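Local coordinates for possible substrate binding protein of ABC transporter system (Rhodopseudomonas palustris, PDB 3N0X) that probably binds a branched-chain amino acid or related small solute in the periplasm and delivers it to an ABC transporter for uptake, at residues A[30-35]-A[47-52]; A[194-199]-A[203-208]. All coordinates share one frame; numbering follows the deposited sequence. Where two conformers were deposited one is given.

Contact 1 of 2, residues A[30-35]-A[47-52]; sequences MGLEYA and IVVITK
Leu32 meets Val49 and Ile47 through a single methyl, CD1, and these two pairs make up the direct contact between helix and strand. Two residues earlier on the helix, the selenomethionine Met30 packs on Leu269 and Glu272 of helix 264-277, the same helix that Glu33 grips by a salt bridge to Arg276 and that Tyr34 meets with its ring against Trp268. Leu32 itself points at the strand. With CG anti to its carbonyl carbon (chi1 -66°) and the chain extended beyond, CD1 reaches 3.5 Å from Val49 CG2, while Ile47 CG2 lies at 4.1 Å from the same Leu32 CD1. The two strand residues are i and i+2, both facing the helix, with Val48 between them pointing away, so one methyl serves two branches of the same strand face. The result is helix-on-sheet packing in an alpha/beta lobe of the periplasmic binding protein fold: strand 45-53 runs parallel to strand 5-11, whose Ile7 touches both Leu32 and Ile47, while helix 283-302 adds Ala292 and Val296 against Leu32 and takes Ala35 on Met293 and Val296.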
HETATM    1  N   MSE A  30     -13.460  12.671   2.484  1.00 12.23           N
HETATM    2  CA  MSE A  30     -12.617  13.807   2.901  1.00 12.21           C
HETATM    3  C   MSE A  30     -11.774  14.343   1.745  1.00 12.02           C
HETATM    4  O   MSE A  30     -11.566  15.558   1.632  1.00 13.57           O
HETATM    5  CB  MSE A  30     -11.734  13.414   4.093  1.00 14.18           C
HETATM    6  CG  MSE A  30     -12.551  13.291   5.342  1.00 13.26           C
HETATM    7 SE   MSE A  30     -11.501  12.930   6.924  0.75 13.94          SE
HETATM    8  CE  MSE A  30     -10.704  14.664   7.101  1.00 17.93           C
ATOM      9  N   GLY A  31     -11.278  13.452   0.882  1.00 12.36           N
ATOM     10  CA  GLY A  31     -10.553  13.893  -0.278  1.00 11.11           C
ATOM     11  C   GLY A  31     -11.379  14.683  -1.290  1.00 11.95           C
ATOM     12  O   GLY A  31     -10.903  15.672  -1.862  1.00 13.05           O
ATOM     13  N   LEU A  32     -12.628  14.244  -1.499  1.00 12.01           N
ATOM     14  CA  LEU A  32     -13.521  14.955  -2.405  1.00 11.51           C
ATOM     15  C   LEU A  32     -13.903  16.324  -1.798  1.00 12.18           C
ATOM     16  O   LEU A  32     -14.016  17.336  -2.506  1.00 13.61           O
ATOM     17  CB  LEU A  32     -14.769  14.115  -2.696  1.00 11.94           C
ATOM     18  CG  LEU A  32     -14.550  12.812  -3.487  1.00 12.66           C
ATOM     19  CD1 LEU A  32     -15.836  11.968  -3.536  1.00 14.36           C
ATOM     20  CD2 LEU A  32     -14.071  13.124  -4.953  1.00 14.59           C
ATOM     21  N   GLU A  33     -14.121  16.329  -0.490  1.00 12.78           N
ATOM     22  CA  GLU A  33     -14.356  17.571   0.248  1.00 13.59           C
ATOM     23  C   GLU A  33     -13.164  18.546   0.045  1.00 12.20           C
ATOM     24  O   GLU A  33     -13.322  19.731  -0.309  1.00 14.13           O
ATOM     25  CB  GLU A  33     -14.573  17.248   1.729  1.00 14.03           C
ATOM     26  CG  GLU A  33     -14.550  18.508   2.617  1.00 14.53           C
ATOM     27  CD  GLU A  33     -14.600  18.195   4.102  1.00 17.27           C
ATOM     28  OE1 GLU A  33     -14.674  16.992   4.459  1.00 19.71           O
ATOM     29  OE2 GLU A  33     -14.551  19.158   4.917  1.00 19.89           O
ATOM     30  N   TYR A  34     -11.948  18.040   0.265  1.00 13.07           N
ATOM     31  CA  TYR A  34     -10.748  18.882   0.109  1.00 12.63           C
ATOM     32  C   TYR A  34     -10.662  19.425  -1.319  1.00 13.20           C
ATOM     33  O   TYR A  34     -10.432  20.639  -1.529  1.00 14.54           O
ATOM     34  CB  TYR A  34      -9.485  18.087   0.460  1.00 13.79           C
ATOM     35  CG  TYR A  34      -8.216  18.893   0.325  1.00 14.82           C
ATOM     36  CD1 TYR A  34      -7.506  18.919  -0.867  1.00 15.00           C
ATOM     37  CD2 TYR A  34      -7.723  19.590   1.413  1.00 16.63           C
ATOM     38  CE1 TYR A  34      -6.333  19.704  -0.978  1.00 17.25           C
ATOM     39  CE2 TYR A  34      -6.580  20.320   1.333  1.00 15.87           C
ATOM     40  CZ  TYR A  34      -5.901  20.405   0.149  1.00 18.16           C
ATOM     41  OH  TYR A  34      -4.755  21.175   0.151  1.00 21.27           O
ATOM     42  N   ALA A  35     -10.818  18.538  -2.305  1.00 12.76           N
ATOM     43  CA  ALA A  35     -10.592  18.880  -3.731  1.00 14.29           C
ATOM     44  C   ALA A  35     -11.559  19.916  -4.209  1.00 16.33           C
ATOM     45  O   ALA A  35     -11.223  20.678  -5.114  1.00 19.75           O
ATOM     46  CB  ALA A  35     -10.711  17.639  -4.594  1.00 15.37           C
ATOM     47  N   ILE A  47     -20.945  16.067  -7.439  1.00 21.07           N
ATOM     48  CA  ILE A  47     -20.289  14.749  -7.249  1.00 20.33           C
ATOM     49  C   ILE A  47     -21.164  13.907  -6.342  1.00 22.31           C
ATOM     50  O   ILE A  47     -21.509  14.339  -5.262  1.00 23.95           O
ATOM     51  CB  ILE A  47     -18.892  14.874  -6.634  1.00 18.61           C
ATOM     52  CG1 ILE A  47     -18.050  15.831  -7.481  1.00 19.39           C
ATOM     53  CG2 ILE A  47     -18.248  13.470  -6.483  1.00 21.08           C
ATOM     54  CD1 ILE A  47     -16.632  16.094  -7.010  1.00 18.76           C
ATOM     55  N   VAL A  48     -21.511  12.703  -6.808  1.00 20.78           N
ATOM     56  CA  VAL A  48     -22.322  11.753  -6.040  1.00 21.82           C
ATOM     57  C   VAL A  48     -21.543  10.445  -5.931  1.00 20.36           C
ATOM     58  O   VAL A  48     -21.069   9.913  -6.923  1.00 20.99           O
ATOM     59  CB  VAL A  48     -23.702  11.496  -6.731  1.00 24.83           C
ATOM     60  CG1 VAL A  48     -24.517  10.408  -5.993  1.00 27.74           C
ATOM     61  CG2 VAL A  48     -24.479  12.827  -6.839  1.00 26.59           C
ATOM     62  N   VAL A  49     -21.398   9.963  -4.709  1.00 19.63           N
ATOM     63  CA  VAL A  49     -20.737   8.706  -4.458  1.00 19.74           C
ATOM     64  C   VAL A  49     -21.757   7.632  -4.130  1.00 20.97           C
ATOM     65  O   VAL A  49     -22.592   7.827  -3.249  1.00 22.36           O
ATOM     66  CB  VAL A  49     -19.748   8.826  -3.320  1.00 19.69           C
ATOM     67  CG1 VAL A  49     -19.140   7.475  -2.993  1.00 17.66           C
ATOM     68  CG2 VAL A  49     -18.645   9.827  -3.719  1.00 18.90           C
ATOM     69  N   ILE A  50     -21.683   6.529  -4.883  1.00 20.56           N
ATOM     70  CA  ILE A  50     -22.507   5.332  -4.719  0.50 22.15           C
ATOM     71  C   ILE A  50     -21.604   4.268  -4.116  1.00 21.47           C
ATOM     72  O   ILE A  50     -20.618   3.931  -4.764  1.00 22.96           O
ATOM     73  CB  ILE A  50     -22.954   4.815  -6.118  0.50 22.52           C
ATOM     74  CG1 ILE A  50     -23.774   5.881  -6.853  0.50 24.15           C
ATOM     75  CG2 ILE A  50     -23.754   3.511  -6.006  0.50 27.30           C
ATOM     76  CD1 ILE A  50     -24.798   6.508  -5.959  0.50 25.76           C
ATOM     77  N   THR A  51     -21.926   3.731  -2.945  1.00 21.20           N
ATOM     78  CA  THR A  51     -21.127   2.663  -2.337  1.00 20.57           C
ATOM     79  C   THR A  51     -21.777   1.279  -2.531  1.00 21.09           C
ATOM     80  O   THR A  51     -23.006   1.144  -2.504  1.00 21.81           O
ATOM     81  CB  THR A  51     -20.862   2.910  -0.841  1.00 22.02           C
ATOM     82  OG1 THR A  51     -22.100   2.874  -0.120  1.00 23.60           O
ATOM     83  CG2 THR A  51     -20.188   4.265  -0.614  1.00 21.91           C
ATOM     84  N   LYS A  52     -20.933   0.270  -2.750  1.00 19.35           N
ATOM     85  CA  LYS A  52     -21.374  -1.093  -3.015  1.00 18.42           C
ATOM     86  C   LYS A  52     -20.513  -2.000  -2.135  1.00 18.04           C
ATOM     87  O   LYS A  52     -19.307  -2.147  -2.355  1.00 16.98           O
ATOM     88  CB  LYS A  52     -21.139  -1.492  -4.482  1.00 20.45           C
ATOM     89  CG  LYS A  52     -21.863  -0.671  -5.548  1.00 26.74           C
ATOM     90  CD  LYS A  52     -23.250  -1.260  -5.764  1.00 30.99           C
ATOM     91  CE  LYS A  52     -23.986  -0.507  -6.834  1.00 36.58           C
ATOM     92  NZ  LYS A  52     -25.444  -0.557  -6.580  1.00 32.88           N
TER

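Contact 2 of 2, residues A[194-199]-A[203-208]; sequences DALKDK and KIIWVI
Leu196 and Lys203 stand closest in backbone terms, and their CB atoms lie 4.2 Å apart near the end of helix 186-196. Two sets of atoms make the tight part of the contact. In the first, Leu196 carries CG anti to its carbonyl carbon (chi1 -68°), which sends CD1 slantwise over the strand to Ile205, 3.7 Å from CG1; the same methyl also rests near the carbonyl oxygen of Ile204. Thr143 and Ala145 of strand 142-149, together with Ile229 of strand 229-233, close in on Leu196, so it is buried over the sheet. In the second, the Lys203 chain, bent at chi2 and chi3, lays its methylenes against the turn: CE comes within 3.4 Å of Leu196 O, CD within 3.5 Å of Lys199 O, and CG 3.9 Å from Lys199 CB.

This is the return of a beta-alpha-beta crossover: strand 171-178, helix 186-196 and strand 202-207 follow one another, and both strands belong to the four-stranded parallel sheet of this lobe. The type I turn from Leu196 to Lys199 is closed by Lys199 N bonding to Leu196 O at 3.0 Å.

Toward solvent the chemistry changes. The Lys203 ammonium bonds directly to Tyr227 O and donates to two waters; these also lie by the turn carbonyls, and how their protons are shared is left open. Farther out, Lys197, extended, reaches back one turn to Asp194 in a salt bridge, NZ to OD1 at 3.0 Å, approaching from above the carboxylate plane, 53° out of it.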
ATOM      1  N   ASP A 194      22.964 -18.102  12.435  1.00 18.39           N
ATOM      2  CA  ASP A 194      24.232 -18.726  12.013  1.00 19.18           C
ATOM      3  C   ASP A 194      24.740 -18.191  10.671  1.00 18.68           C
ATOM      4  O   ASP A 194      25.961 -18.044  10.473  1.00 19.67           O
ATOM      5  CB  ASP A 194      24.137 -20.247  11.988  1.00 20.65           C
ATOM      6  CG  ASP A 194      24.025 -20.843  13.387  1.00 24.96           C
ATOM      7  OD1 ASP A 194      24.242 -20.128  14.413  1.00 26.08           O
ATOM      8  OD2 ASP A 194      23.688 -22.041  13.467  1.00 29.39           O
ATOM      9  N   ALA A 195      23.816 -17.836   9.776  1.00 17.41           N
ATOM     10  CA  ALA A 195      24.157 -17.237   8.494  1.00 16.56           C
ATOM     11  C   ALA A 195      24.739 -15.812   8.567  1.00 17.46           C
ATOM     12  O   ALA A 195      25.329 -15.332   7.596  1.00 19.91           O
ATOM     13  CB  ALA A 195      22.920 -17.217   7.566  1.00 18.35           C
ATOM     14  N   LEU A 196      24.502 -15.115   9.675  1.00 13.91           N
ATOM     15  CA  LEU A 196      24.944 -13.757   9.830  1.00 14.49           C
ATOM     16  C   LEU A 196      26.003 -13.497  10.913  1.00 15.70           C
ATOM     17  O   LEU A 196      26.699 -12.489  10.835  1.00 16.44           O
ATOM     18  CB  LEU A 196      23.737 -12.886  10.126  1.00 13.66           C
ATOM     19  CG  LEU A 196      22.715 -12.702   9.032  1.00 12.75           C
ATOM     20  CD1 LEU A 196      21.503 -11.903   9.658  1.00 15.53           C
ATOM     21  CD2 LEU A 196      23.265 -11.993   7.776  1.00 16.13           C
ATOM     22  N   LYS A 197      26.050 -14.335  11.945  1.00 15.46           N
ATOM     23  CA  LYS A 197      26.789 -13.999  13.148  1.00 16.43           C
ATOM     24  C   LYS A 197      28.279 -13.719  12.974  1.00 19.51           C
ATOM     25  O   LYS A 197      28.857 -13.018  13.803  1.00 20.31           O
ATOM     26  CB  LYS A 197      26.599 -15.050  14.234  1.00 16.37           C
ATOM     27  CG  LYS A 197      27.192 -16.417  13.897  1.00 16.33           C
ATOM     28  CD  LYS A 197      26.861 -17.366  14.996  1.00 23.15           C
ATOM     29  CE  LYS A 197      27.300 -18.766  14.653  1.00 24.45           C
ATOM     30  NZ  LYS A 197      26.857 -19.695  15.777  1.00 28.96           N
ATOM     31  N   ASP A 198      28.892 -14.281  11.939  1.00 17.49           N
ATOM     32  CA  ASP A 198      30.326 -14.088  11.736  1.00 17.91           C
ATOM     33  C   ASP A 198      30.651 -13.012  10.704  1.00 17.16           C
ATOM     34  O   ASP A 198      31.826 -12.778  10.432  1.00 20.67           O
ATOM     35  CB  ASP A 198      30.993 -15.407  11.361  1.00 19.34           C
ATOM     36  CG  ASP A 198      31.010 -16.402  12.507  1.00 23.03           C
ATOM     37  OD1 ASP A 198      31.090 -15.989  13.698  1.00 22.43           O
ATOM     38  OD2 ASP A 198      30.953 -17.627  12.224  1.00 27.36           O
ATOM     39  N   LYS A 199      29.641 -12.309  10.195  1.00 16.44           N
ATOM     40  CA  LYS A 199      29.864 -11.305   9.168  1.00 18.04           C
ATOM     41  C   LYS A 199      30.371 -10.023   9.813  1.00 19.02           C
ATOM     42  O   LYS A 199      29.980  -9.674  10.952  1.00 18.81           O
ATOM     43  CB  LYS A 199      28.546 -10.974   8.447  1.00 17.92           C
ATOM     44  CG  LYS A 199      27.844 -12.131   7.745  1.00 22.67           C
ATOM     45  CD  LYS A 199      28.552 -12.662   6.537  1.00 26.90           C
ATOM     46  CE  LYS A 199      27.787 -13.882   5.979  1.00 28.48           C
ATOM     47  NZ  LYS A 199      28.539 -14.619   4.931  1.00 28.81           N
ATOM     48  N   LYS A 203      24.390  -6.385  10.412  1.00 15.98           N
ATOM     49  CA  LYS A 203      23.675  -7.602  10.016  1.00 15.27           C
ATOM     50  C   LYS A 203      22.206  -7.439  10.343  1.00 15.10           C
ATOM     51  O   LYS A 203      21.866  -7.048  11.462  1.00 14.86           O
ATOM     52  CB  LYS A 203      24.249  -8.790  10.745  1.00 15.60           C
ATOM     53  CG  LYS A 203      25.708  -9.108  10.380  1.00 16.26           C
ATOM     54  CD  LYS A 203      26.651  -8.699  11.436  1.00 23.21           C
ATOM     55  CE  LYS A 203      26.604  -9.624  12.613  1.00 22.15           C
ATOM     56  NZ  LYS A 203      27.415  -9.099  13.778  1.00 23.27           N
ATOM     57  N   ILE A 204      21.352  -7.738   9.372  1.00 14.18           N
ATOM     58  CA  ILE A 204      19.910  -7.521   9.481  1.00 13.23           C
ATOM     59  C   ILE A 204      19.150  -8.739   8.961  1.00 13.21           C
ATOM     60  O   ILE A 204      19.496  -9.263   7.894  1.00 13.68           O
ATOM     61  CB  ILE A 204      19.453  -6.301   8.669  1.00 11.63           C
ATOM     62  CG1 ILE A 204      20.270  -5.037   9.023  1.00 14.35           C
ATOM     63  CG2 ILE A 204      17.929  -6.033   8.895  1.00 14.44           C
ATOM     64  CD1 ILE A 204      19.943  -3.801   8.126  1.00 15.12           C
ATOM     65  N   ILE A 205      18.158  -9.190   9.711  1.00 12.56           N
ATOM     66  CA  ILE A 205      17.173 -10.174   9.229  1.00 11.20           C
ATOM     67  C   ILE A 205      15.984  -9.326   8.813  1.00 11.94           C
ATOM     68  O   ILE A 205      15.389  -8.636   9.665  1.00 13.21           O
ATOM     69  CB  ILE A 205      16.750 -11.206  10.312  1.00 12.26           C
ATOM     70  CG1 ILE A 205      17.965 -12.064  10.715  1.00 12.70           C
ATOM     71  CG2 ILE A 205      15.570 -12.032   9.810  1.00 10.37           C
ATOM     72  CD1 ILE A 205      17.727 -12.880  11.973  1.00 12.81           C
ATOM     73  N   TRP A 206      15.600  -9.398   7.538  1.00 11.11           N
ATOM     74  CA  TRP A 206      14.416  -8.698   7.031  1.00 10.79           C
ATOM     75  C   TRP A 206      13.301  -9.728   6.865  1.00 12.00           C
ATOM     76  O   TRP A 206      13.484 -10.760   6.211  1.00 12.63           O
ATOM     77  CB  TRP A 206      14.698  -7.944   5.716  1.00 10.98           C
ATOM     78  CG  TRP A 206      13.524  -7.171   5.268  1.00 10.64           C
ATOM     79  CD1 TRP A 206      13.113  -5.988   5.783  1.00 13.06           C
ATOM     80  CD2 TRP A 206      12.590  -7.494   4.226  1.00 12.84           C
ATOM     81  NE1 TRP A 206      11.975  -5.545   5.144  1.00 13.25           N
ATOM     82  CE2 TRP A 206      11.629  -6.438   4.174  1.00 12.58           C
ATOM     83  CE3 TRP A 206      12.465  -8.554   3.327  1.00 15.90           C
ATOM     84  CZ2 TRP A 206      10.570  -6.429   3.261  1.00 14.50           C
ATOM     85  CZ3 TRP A 206      11.393  -8.534   2.411  1.00 17.86           C
ATOM     86  CH2 TRP A 206      10.473  -7.471   2.391  1.00 13.92           C
ATOM     87  N   VAL A 207      12.154  -9.440   7.472  1.00 12.03           N
ATOM     88  CA  VAL A 207      11.018 -10.340   7.460  1.00 13.00           C
ATOM     89  C   VAL A 207       9.901  -9.777   6.573  1.00 12.69           C
ATOM     90  O   VAL A 207       9.585  -8.557   6.604  1.00 13.47           O
ATOM     91  CB  VAL A 207      10.505 -10.540   8.876  1.00 12.91           C
ATOM     92  CG1 VAL A 207       9.321 -11.548   8.908  1.00 12.64           C
ATOM     93  CG2 VAL A 207      11.632 -11.060   9.798  1.00 13.96           C
ATOM     94  N   ILE A 208       9.288 -10.666   5.796  1.00 12.43           N
ATOM     95  CA  ILE A 208       8.070 -10.349   5.085  1.00 11.65           C
ATOM     96  C   ILE A 208       7.077 -11.429   5.548  1.00 11.62           C
ATOM     97  O   ILE A 208       7.371 -12.627   5.480  1.00 13.23           O
ATOM     98  CB  ILE A 208       8.213 -10.274   3.540  1.00 13.09           C
ATOM     99  CG1 ILE A 208       6.840 -10.050   2.893  1.00 13.75           C
ATOM    100  CG2 ILE A 208       8.881 -11.529   2.990  1.00 13.54           C
ATOM    101  CD1 ILE A 208       6.882  -9.792   1.388  1.00 16.24           C
TER
HETATM  102  O   HOH W   1      29.955 -10.484  13.272  1.00 27.65           O
HETATM  103  O   HOH W   2      29.877  -7.398  12.625  1.00 27.56           O

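Overall arrangement
Both contacts set a helix against a strand of a sheet, but in different sheets and on opposite sides of the chain's centre: their own centres are 46 Å apart, and the nearest atoms about 28 Å. Contact 1 belongs to the mixed sheet, contact 2 to the parallel one, with no helix or strand in common. The first is buried and wholly apolar. The second is only partly buried: a comparable leucine-isoleucine meeting lies at its inner end, whereas its outer end is a turn closed by its own backbone bond, with a lysine and waters beside it. The separation agrees with the two-lobed architecture of periplasmic binding proteins.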